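Flagellar protein FlgA (Thermotoga maritima, PDB 3FRN) is a periplasmic flagellar protein that probably acts as a chaperone in forming the P-ring of the flagellar basal body. Local coordinates at residues Leu138-Arg150 / Glu161-Ile173. Residues are numbered along the deposited sequence; the frame is centred on the assembly and turned at random.
Sequences LLRKERNVVVLKR and EDVRLEKRNVFEI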
ATOM      1  N   LEU A 138      -1.034   6.441  11.869  1.00 36.50           N
ATOM      2  CA  LEU A 138      -0.468   6.270  10.538  1.00 37.98           C
ATOM      3  C   LEU A 138      -0.706   4.838  10.077  1.00 40.89           C
ATOM      4  O   LEU A 138      -0.380   3.878  10.783  1.00 37.01           O
ATOM      5  CB  LEU A 138       1.027   6.602  10.536  1.00 36.71           C
ATOM      6  CG  LEU A 138       1.860   6.530   9.248  1.00 33.51           C
ATOM      7  CD1 LEU A 138       1.569   7.666   8.274  1.00 27.32           C
ATOM      8  CD2 LEU A 138       3.322   6.542   9.625  1.00 37.57           C
ATOM      9  N   LEU A 139      -1.290   4.715   8.890  1.00 38.21           N
ATOM     10  CA  LEU A 139      -1.616   3.426   8.315  1.00 38.97           C
ATOM     11  C   LEU A 139      -0.518   2.952   7.365  1.00 38.60           C
ATOM     12  O   LEU A 139      -0.041   3.712   6.526  1.00 34.89           O
ATOM     13  CB  LEU A 139      -2.954   3.509   7.572  1.00 37.95           C
ATOM     14  CG  LEU A 139      -4.251   3.176   8.314  1.00 43.32           C
ATOM     15  CD1 LEU A 139      -4.511   4.123   9.480  1.00 38.05           C
ATOM     16  CD2 LEU A 139      -5.419   3.184   7.342  1.00 39.60           C
ATOM     17  N   ARG A 140      -0.136   1.685   7.506  1.00 42.18           N
ATOM     18  CA  ARG A 140       0.871   1.057   6.652  1.00 42.29           C
ATOM     19  C   ARG A 140       0.387  -0.299   6.170  1.00 41.79           C
ATOM     20  O   ARG A 140      -0.185  -1.070   6.939  1.00 34.62           O
ATOM     21  CB  ARG A 140       2.172   0.827   7.424  1.00 44.10           C
ATOM     22  CG  ARG A 140       3.041   2.050   7.608  1.00 58.82           C
ATOM     23  CD  ARG A 140       4.328   1.682   8.334  1.00 69.17           C
ATOM     24  NE  ARG A 140       5.264   2.803   8.414  1.00 75.85           N
ATOM     25  CZ  ARG A 140       6.356   2.819   9.176  1.00 76.30           C
ATOM     26  NH1 ARG A 140       6.661   1.773   9.937  1.00 68.12           N
ATOM     27  NH2 ARG A 140       7.145   3.886   9.182  1.00 76.60           N
ATOM     28  N   LYS A 141       0.630  -0.586   4.895  1.00 43.76           N
ATOM     29  CA  LYS A 141       0.466  -1.932   4.365  1.00 39.92           C
ATOM     30  C   LYS A 141       1.749  -2.292   3.629  1.00 41.81           C
ATOM     31  O   LYS A 141       1.953  -1.908   2.470  1.00 39.11           O
ATOM     32  CB  LYS A 141      -0.745  -2.031   3.445  1.00 37.25           C
ATOM     33  CG  LYS A 141      -1.141  -3.462   3.113  1.00 34.83           C
ATOM     34  CD  LYS A 141      -2.436  -3.487   2.327  1.00 30.59           C
ATOM     35  CE  LYS A 141      -3.126  -4.827   2.456  1.00 43.11           C
ATOM     36  NZ  LYS A 141      -4.559  -4.742   2.049  1.00 49.29           N
ATOM     37  N   GLU A 142       2.621  -3.011   4.327  1.00 41.35           N
ATOM     38  CA  GLU A 142       3.929  -3.366   3.802  1.00 40.32           C
ATOM     39  C   GLU A 142       3.842  -4.745   3.170  1.00 40.52           C
ATOM     40  O   GLU A 142       3.430  -5.698   3.821  1.00 35.27           O
ATOM     41  CB  GLU A 142       4.970  -3.344   4.924  1.00 40.98           C
ATOM     42  CG  GLU A 142       6.394  -3.020   4.466  1.00 52.13           C
ATOM     43  CD  GLU A 142       6.636  -1.531   4.239  1.00 52.89           C
ATOM     44  OE1 GLU A 142       7.687  -1.191   3.647  1.00 61.70           O
ATOM     45  OE2 GLU A 142       5.789  -0.705   4.654  1.00 43.34           O
ATOM     46  N   ARG A 143       4.218  -4.843   1.896  1.00 43.87           N
ATOM     47  CA  ARG A 143       4.089  -6.098   1.151  1.00 42.85           C
ATOM     48  C   ARG A 143       5.214  -6.241   0.142  1.00 41.34           C
ATOM     49  O   ARG A 143       5.884  -5.269  -0.184  1.00 38.41           O
ATOM     50  CB  ARG A 143       2.742  -6.147   0.425  1.00 43.47           C
ATOM     51  CG  ARG A 143       1.900  -7.376   0.743  1.00 48.41           C
ATOM     52  CD  ARG A 143       1.165  -7.201   2.065  1.00 42.39           C
ATOM     53  NE  ARG A 143       0.534  -8.429   2.544  1.00 56.77           N
ATOM     54  CZ  ARG A 143       1.167  -9.430   3.158  1.00 57.36           C
ATOM     55  NH1 ARG A 143       0.483 -10.494   3.554  1.00 58.23           N
ATOM     56  NH2 ARG A 143       2.476  -9.382   3.374  1.00 58.06           N
ATOM     57  N   ASN A 144       5.421  -7.459  -0.346  1.00 42.11           N
ATOM     58  CA  ASN A 144       6.374  -7.694  -1.425  1.00 42.82           C
ATOM     59  C   ASN A 144       5.758  -7.404  -2.785  1.00 41.92           C
ATOM     60  O   ASN A 144       4.804  -8.059  -3.197  1.00 42.09           O
ATOM     61  CB  ASN A 144       6.919  -9.119  -1.374  1.00 43.74           C
ATOM     62  CG  ASN A 144       8.011  -9.284  -0.335  1.00 42.56           C
ATOM     63  OD1 ASN A 144       9.169  -8.934  -0.572  1.00 49.19           O
ATOM     64  ND2 ASN A 144       7.650  -9.824   0.820  1.00 38.79           N
ATOM     65  N   VAL A 145       6.301  -6.401  -3.467  1.00 42.24           N
ATOM     66  CA  VAL A 145       5.802  -5.999  -4.779  1.00 40.63           C
ATOM     67  C   VAL A 145       6.828  -6.260  -5.889  1.00 36.52           C
ATOM     68  O   VAL A 145       8.009  -6.463  -5.622  1.00 31.28           O
ATOM     69  CB  VAL A 145       5.358  -4.512  -4.805  1.00 38.86           C
ATOM     70  CG1 VAL A 145       4.210  -4.268  -3.832  1.00 45.09           C
ATOM     71  CG2 VAL A 145       6.527  -3.604  -4.508  1.00 39.25           C
ATOM     72  N   VAL A 146       6.356  -6.250  -7.131  1.00 38.00           N
ATOM     73  CA  VAL A 146       7.188  -6.507  -8.297  1.00 37.50           C
ATOM     74  C   VAL A 146       7.885  -5.222  -8.750  1.00 38.11           C
ATOM     75  O   VAL A 146       7.234  -4.228  -9.070  1.00 33.15           O
ATOM     76  CB  VAL A 146       6.348  -7.130  -9.444  1.00 39.58           C
ATOM     77  CG1 VAL A 146       7.093  -7.086 -10.760  1.00 41.61           C
ATOM     78  CG2 VAL A 146       5.966  -8.564  -9.100  1.00 34.40           C
ATOM     79  N   VAL A 147       9.216  -5.256  -8.763  1.00 38.55           N
ATOM     80  CA  VAL A 147      10.032  -4.091  -9.098  1.00 40.25           C
ATOM     81  C   VAL A 147      10.957  -4.441 -10.269  1.00 40.08           C
ATOM     82  O   VAL A 147      11.456  -5.563 -10.353  1.00 38.34           O
ATOM     83  CB  VAL A 147      10.847  -3.609  -7.856  1.00 39.33           C
ATOM     84  CG1 VAL A 147      11.932  -2.602  -8.232  1.00 35.67           C
ATOM     85  CG2 VAL A 147       9.919  -3.009  -6.804  1.00 42.00           C
ATOM     86  N   LEU A 148      11.171  -3.485 -11.170  1.00 41.56           N
ATOM     87  CA  LEU A 148      12.032  -3.692 -12.343  1.00 40.29           C
ATOM     88  C   LEU A 148      13.521  -3.890 -12.041  1.00 42.76           C
ATOM     89  O   LEU A 148      14.129  -3.108 -11.302  1.00 44.39           O
ATOM     90  CB  LEU A 148      11.849  -2.549 -13.345  1.00 36.98           C
ATOM     91  CG  LEU A 148      10.556  -2.591 -14.171  1.00 39.32           C
ATOM     92  CD1 LEU A 148      10.549  -1.464 -15.176  1.00 35.33           C
ATOM     93  CD2 LEU A 148      10.389  -3.927 -14.886  1.00 40.02           C
ATOM     94  N   LYS A 149      14.091  -4.948 -12.623  1.00 43.03           N
ATOM     95  CA  LYS A 149      15.542  -5.189 -12.599  1.00 41.42           C
ATOM     96  C   LYS A 149      16.262  -4.384 -13.675  1.00 39.18           C
ATOM     97  O   LYS A 149      17.436  -4.068 -13.527  1.00 31.53           O
ATOM     98  CB  LYS A 149      15.867  -6.672 -12.830  1.00 43.03           C
ATOM     99  CG  LYS A 149      15.706  -7.567 -11.620  1.00 45.69           C
ATOM    100  CD  LYS A 149      15.470  -9.008 -12.046  1.00 41.38           C
ATOM    101  CE  LYS A 149      16.726  -9.830 -12.071  1.00 34.18           C
ATOM    102  NZ  LYS A 149      16.387 -11.248 -12.378  1.00 41.76           N
ATOM    103  N   ARG A 150      15.560  -4.072 -14.762  1.00 36.55           N
ATOM    104  CA  ARG A 150      16.176  -3.395 -15.901  1.00 40.41           C
ATOM    105  C   ARG A 150      15.192  -2.489 -16.635  1.00 39.69           C
ATOM    106  O   ARG A 150      13.981  -2.600 -16.448  1.00 40.64           O
ATOM    107  CB  ARG A 150      16.780  -4.425 -16.861  1.00 41.11           C
ATOM    108  CG  ARG A 150      15.781  -5.447 -17.376  1.00 40.85           C
ATOM    109  CD  ARG A 150      16.459  -6.734 -17.853  1.00 45.25           C
ATOM    110  NE  ARG A 150      17.463  -6.529 -18.901  1.00 52.50           N
ATOM    111  CZ  ARG A 150      17.197  -6.265 -20.182  1.00 54.19           C
ATOM    112  NH1 ARG A 150      15.940  -6.139 -20.609  1.00 46.12           N
ATOM    113  NH2 ARG A 150      18.201  -6.113 -21.041  1.00 44.43           N
ATOM    114  N   GLU A 161      13.068 -12.401 -16.112  1.00 51.23           N
ATOM    115  CA  GLU A 161      14.382 -11.779 -15.993  1.00 50.62           C
ATOM    116  C   GLU A 161      14.304 -10.266 -15.806  1.00 48.28           C
ATOM    117  O   GLU A 161      15.278  -9.634 -15.395  1.00 47.86           O
ATOM    118  CB  GLU A 161      15.222 -12.101 -17.232  1.00 51.21           C
ATOM    119  CG  GLU A 161      16.687 -12.355 -16.930  1.00 52.47           C
ATOM    120  CD  GLU A 161      16.913 -13.658 -16.176  1.00 58.48           C
ATOM    121  OE1 GLU A 161      17.872 -13.728 -15.376  1.00 56.06           O
ATOM    122  OE2 GLU A 161      16.132 -14.615 -16.382  1.00 60.50           O
ATOM    123  N   ASP A 162      13.149  -9.688 -16.114  1.00 46.78           N
ATOM    124  CA  ASP A 162      12.990  -8.245 -16.052  1.00 44.08           C
ATOM    125  C   ASP A 162      12.639  -7.788 -14.641  1.00 46.64           C
ATOM    126  O   ASP A 162      12.838  -6.625 -14.287  1.00 48.30           O
ATOM    127  CB  ASP A 162      11.914  -7.777 -17.042  1.00 44.40           C
ATOM    128  CG  ASP A 162      12.182  -8.231 -18.479  1.00 51.63           C
ATOM    129  OD1 ASP A 162      13.269  -8.788 -18.757  1.00 58.81           O
ATOM    130  OD2 ASP A 162      11.298  -8.027 -19.339  1.00 47.16           O
ATOM    131  N   VAL A 163      12.111  -8.702 -13.833  1.00 46.29           N
ATOM    132  CA  VAL A 163      11.523  -8.312 -12.555  1.00 45.28           C
ATOM    133  C   VAL A 163      12.063  -9.063 -11.341  1.00 47.14           C
ATOM    134  O   VAL A 163      12.463 -10.229 -11.430  1.00 48.31           O
ATOM    135  CB  VAL A 163       9.966  -8.399 -12.580  1.00 43.21           C
ATOM    136  CG1 VAL A 163       9.375  -7.363 -13.534  1.00 31.50           C
ATOM    137  CG2 VAL A 163       9.494  -9.800 -12.948  1.00 39.78           C
ATOM    138  N   ARG A 164      12.087  -8.365 -10.210  1.00 46.16           N
ATOM    139  CA  ARG A 164      12.350  -8.980  -8.922  1.00 46.68           C
ATOM    140  C   ARG A 164      11.265  -8.556  -7.935  1.00 44.68           C
ATOM    141  O   ARG A 164      10.411  -7.724  -8.248  1.00 45.97           O
ATOM    142  CB  ARG A 164      13.739  -8.596  -8.397  1.00 47.41           C
ATOM    143  CG  ARG A 164      13.891  -7.124  -8.057  1.00 50.43           C
ATOM    144  CD  ARG A 164      15.214  -6.820  -7.383  1.00 49.91           C
ATOM    145  NE  ARG A 164      15.423  -5.376  -7.314  1.00 60.89           N
ATOM    146  CZ  ARG A 164      16.097  -4.669  -8.216  1.00 63.25           C
ATOM    147  NH1 ARG A 164      16.654  -5.272  -9.257  1.00 66.07           N
ATOM    148  NH2 ARG A 164      16.222  -3.357  -8.074  1.00 63.68           N
ATOM    149  N   LEU A 165      11.312  -9.138  -6.743  1.00 41.38           N
ATOM    150  CA  LEU A 165      10.353  -8.858  -5.695  1.00 39.16           C
ATOM    151  C   LEU A 165      11.035  -8.005  -4.624  1.00 38.92           C
ATOM    152  O   LEU A 165      12.172  -8.280  -4.232  1.00 40.06           O
ATOM    153  CB  LEU A 165       9.860 -10.178  -5.108  1.00 36.39           C
ATOM    154  CG  LEU A 165       8.388 -10.343  -4.740  1.00 41.08           C
ATOM    155  CD1 LEU A 165       7.503 -10.480  -5.978  1.00 37.73           C
ATOM    156  CD2 LEU A 165       8.242 -11.558  -3.846  1.00 28.15           C
ATOM    157  N   GLU A 166      10.350  -6.957  -4.178  1.00 42.64           N
ATOM    158  CA  GLU A 166      10.854  -6.071  -3.123  1.00 43.84           C
ATOM    159  C   GLU A 166       9.738  -5.689  -2.160  1.00 44.28           C
ATOM    160  O   GLU A 166       8.592  -5.512  -2.578  1.00 45.49           O
ATOM    161  CB  GLU A 166      11.439  -4.791  -3.720  1.00 42.91           C
ATOM    162  CG  GLU A 166      12.787  -4.957  -4.409  1.00 48.69           C
ATOM    163  CD  GLU A 166      13.446  -3.628  -4.716  1.00 47.57           C
ATOM    164  OE1 GLU A 166      12.971  -2.593  -4.197  1.00 51.24           O
ATOM    165  OE2 GLU A 166      14.442  -3.613  -5.469  1.00 49.05           O
ATOM    166  N   LYS A 167      10.078  -5.554  -0.879  1.00 41.07           N
ATOM    167  CA  LYS A 167       9.132  -5.099   0.147  1.00 39.93           C
ATOM    168  C   LYS A 167       8.871  -3.594   0.017  1.00 39.29           C
ATOM    169  O   LYS A 167       9.815  -2.808  -0.039  1.00 41.27           O
ATOM    170  CB  LYS A 167       9.663  -5.432   1.548  1.00 41.04           C
ATOM    171  CG  LYS A 167       9.066  -6.688   2.187  1.00 43.11           C
ATOM    172  CD  LYS A 167       8.126  -6.334   3.338  1.00 43.26           C
ATOM    173  CE  LYS A 167       7.466  -7.571   3.963  1.00 47.45           C
ATOM    174  NZ  LYS A 167       6.136  -7.918   3.352  1.00 31.35           N
ATOM    175  N   ARG A 168       7.598  -3.198  -0.049  1.00 33.70           N
ATOM    176  CA  ARG A 168       7.225  -1.779  -0.163  1.00 36.09           C
ATOM    177  C   ARG A 168       5.935  -1.456   0.599  1.00 36.58           C
ATOM    178  O   ARG A 168       5.112  -2.338   0.845  1.00 37.85           O
ATOM    179  CB  ARG A 168       7.031  -1.384  -1.635  1.00 38.84           C
ATOM    180  CG  ARG A 168       8.292  -1.244  -2.480  1.00 37.68           C
ATOM    181  CD  ARG A 168       8.995   0.099  -2.289  1.00 43.46           C
ATOM    182  NE  ARG A 168       9.610   0.574  -3.532  1.00 45.58           N
ATOM    183  CZ  ARG A 168      10.771   0.142  -4.017  1.00 48.26           C
ATOM    184  NH1 ARG A 168      11.238   0.635  -5.157  1.00 39.64           N
ATOM    185  NH2 ARG A 168      11.469  -0.780  -3.366  1.00 48.13           N
ATOM    186  N   ASN A 169       5.758  -0.185   0.958  1.00 34.41           N
ATOM    187  CA  ASN A 169       4.493   0.291   1.509  1.00 37.73           C
ATOM    188  C   ASN A 169       3.492   0.534   0.385  1.00 36.81           C
ATOM    189  O   ASN A 169       3.621   1.487  -0.386  1.00 40.40           O
ATOM    190  CB  ASN A 169       4.696   1.568   2.340  1.00 37.67           C
ATOM    191  CG  ASN A 169       3.431   2.015   3.088  1.00 40.56           C
ATOM    192  OD1 ASN A 169       2.367   1.380   3.025  1.00 35.50           O
ATOM    193  ND2 ASN A 169       3.553   3.124   3.807  1.00 32.47           N
ATOM    194  N   VAL A 170       2.491  -0.336   0.319  1.00 36.65           N
ATOM    195  CA  VAL A 170       1.445  -0.289  -0.699  1.00 35.12           C
ATOM    196  C   VAL A 170       0.620   0.993  -0.597  1.00 33.14           C
ATOM    197  O   VAL A 170       0.036   1.432  -1.577  1.00 33.85           O
ATOM    198  CB  VAL A 170       0.538  -1.555  -0.618  1.00 39.32           C
ATOM    199  CG1 VAL A 170      -0.597  -1.515  -1.652  1.00 42.38           C
ATOM    200  CG2 VAL A 170       1.380  -2.822  -0.785  1.00 42.40           C
ATOM    201  N   PHE A 171       0.602   1.611   0.580  1.00 28.14           N
ATOM    202  CA  PHE A 171      -0.159   2.847   0.768  1.00 28.00           C
ATOM    203  C   PHE A 171       0.606   4.087   0.305  1.00 29.23           C
ATOM    204  O   PHE A 171       0.089   5.201   0.377  1.00 27.14           O
ATOM    205  CB  PHE A 171      -0.591   3.011   2.228  1.00 27.90           C
ATOM    206  CG  PHE A 171      -1.658   2.046   2.668  1.00 26.60           C
ATOM    207  CD1 PHE A 171      -2.387   1.305   1.742  1.00 32.63           C
ATOM    208  CD2 PHE A 171      -1.958   1.906   4.012  1.00 21.30           C
ATOM    209  CE1 PHE A 171      -3.367   0.422   2.154  1.00 32.19           C
ATOM    210  CE2 PHE A 171      -2.938   1.034   4.429  1.00 22.43           C
ATOM    211  CZ  PHE A 171      -3.646   0.290   3.501  1.00 34.34           C
ATOM    212  N   GLU A 172       1.840   3.877  -0.153  1.00 33.95           N
ATOM    213  CA  GLU A 172       2.677   4.934  -0.713  1.00 35.66           C
ATOM    214  C   GLU A 172       3.045   4.625  -2.169  1.00 35.65           C
ATOM    215  O   GLU A 172       4.023   5.148  -2.693  1.00 34.62           O
ATOM    216  CB  GLU A 172       3.943   5.115   0.128  1.00 38.02           C
ATOM    217  CG  GLU A 172       3.772   6.035   1.339  1.00 38.72           C
ATOM    218  CD  GLU A 172       4.950   5.968   2.313  1.00 46.41           C
ATOM    219  OE1 GLU A 172       5.658   6.989   2.472  1.00 56.15           O
ATOM    220  OE2 GLU A 172       5.171   4.898   2.923  1.00 56.00           O
ATOM    221  N   ILE A 173       2.258   3.757  -2.799  1.00 34.15           N
ATOM    222  CA  ILE A 173       2.385   3.448  -4.217  1.00 35.73           C
ATOM    223  C   ILE A 173       1.186   4.043  -4.962  1.00 40.98           C
ATOM    224  O   ILE A 173       0.029   3.852  -4.556  1.00 36.54           O
ATOM    225  CB  ILE A 173       2.446   1.916  -4.453  1.00 37.07           C
ATOM    226  CG1 ILE A 173       3.759   1.341  -3.909  1.00 39.14           C
ATOM    227  CG2 ILE A 173       2.280   1.574  -5.939  1.00 38.72           C
ATOM    228  CD1 ILE A 173       3.764  -0.184  -3.784  1.00 33.92           C
TER
HETATM  229  O   HOH W   1       1.738   4.889   5.302  1.00 28.24           O
HETATM  230  O   HOH W   2       4.218   4.891   6.227  1.00 47.79           O
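Val146 and Val163 meet, buried, near the end of the ladder where strand 142-148 finishes and strand 163-169 begins, CG1 to CG1 at 3.6 Å. Val146 has this methyl anti to its backbone N (chi1 166°), while its other branch, CG2, lies against Leu165 CD1. Leu148 CD2 adds to the cluster from beyond Val163, and Val181 and Val184 of helix 181-184 cover it. On the other face of the ribbon, Val145 CG2 packs against Arg168 CG at 3.6 Å, and Val147 lies beneath a row of charged side chains: CG1 is near the Glu166 carboxylate and CG2 sits off-centre over one face of the Arg168 guanidinium. Glu166 is held from both ends of that row. Its OE2 lies in the plane of the Arg164 guanidinium and takes the NE-H of Arg164 at 2.7 Å on its anti lone pair, and Arg168 NH2 forms a salt bridge to Glu166 OE1. Paired backbone bonds join Arg143 with Arg168, Val145 with Glu166 and Val147 with Arg164.

Toward residues 138-141 the ladder gives way to a turn. Lys141 CB stands 3.7 Å above the centre of the Phe171 ring, a CH-pi contact, while its NZ reaches Lys90 O. Asn169 OD1 accepts from Lys141 N (3.2 Å) and Phe171 N on opposite faces of its amide plane, which should fix the amide's rotation. At the outer polar edge, water 1 links Asn169 ND2 to Leu139 O. An Asx turn at Asn169 leads from strand 163-169 into the 3-10 segment 170-171, at the end of a twisted antiparallel ribbon within the SAF family region, whose first strand continues from the HotDog-like sheet and so links the two regions.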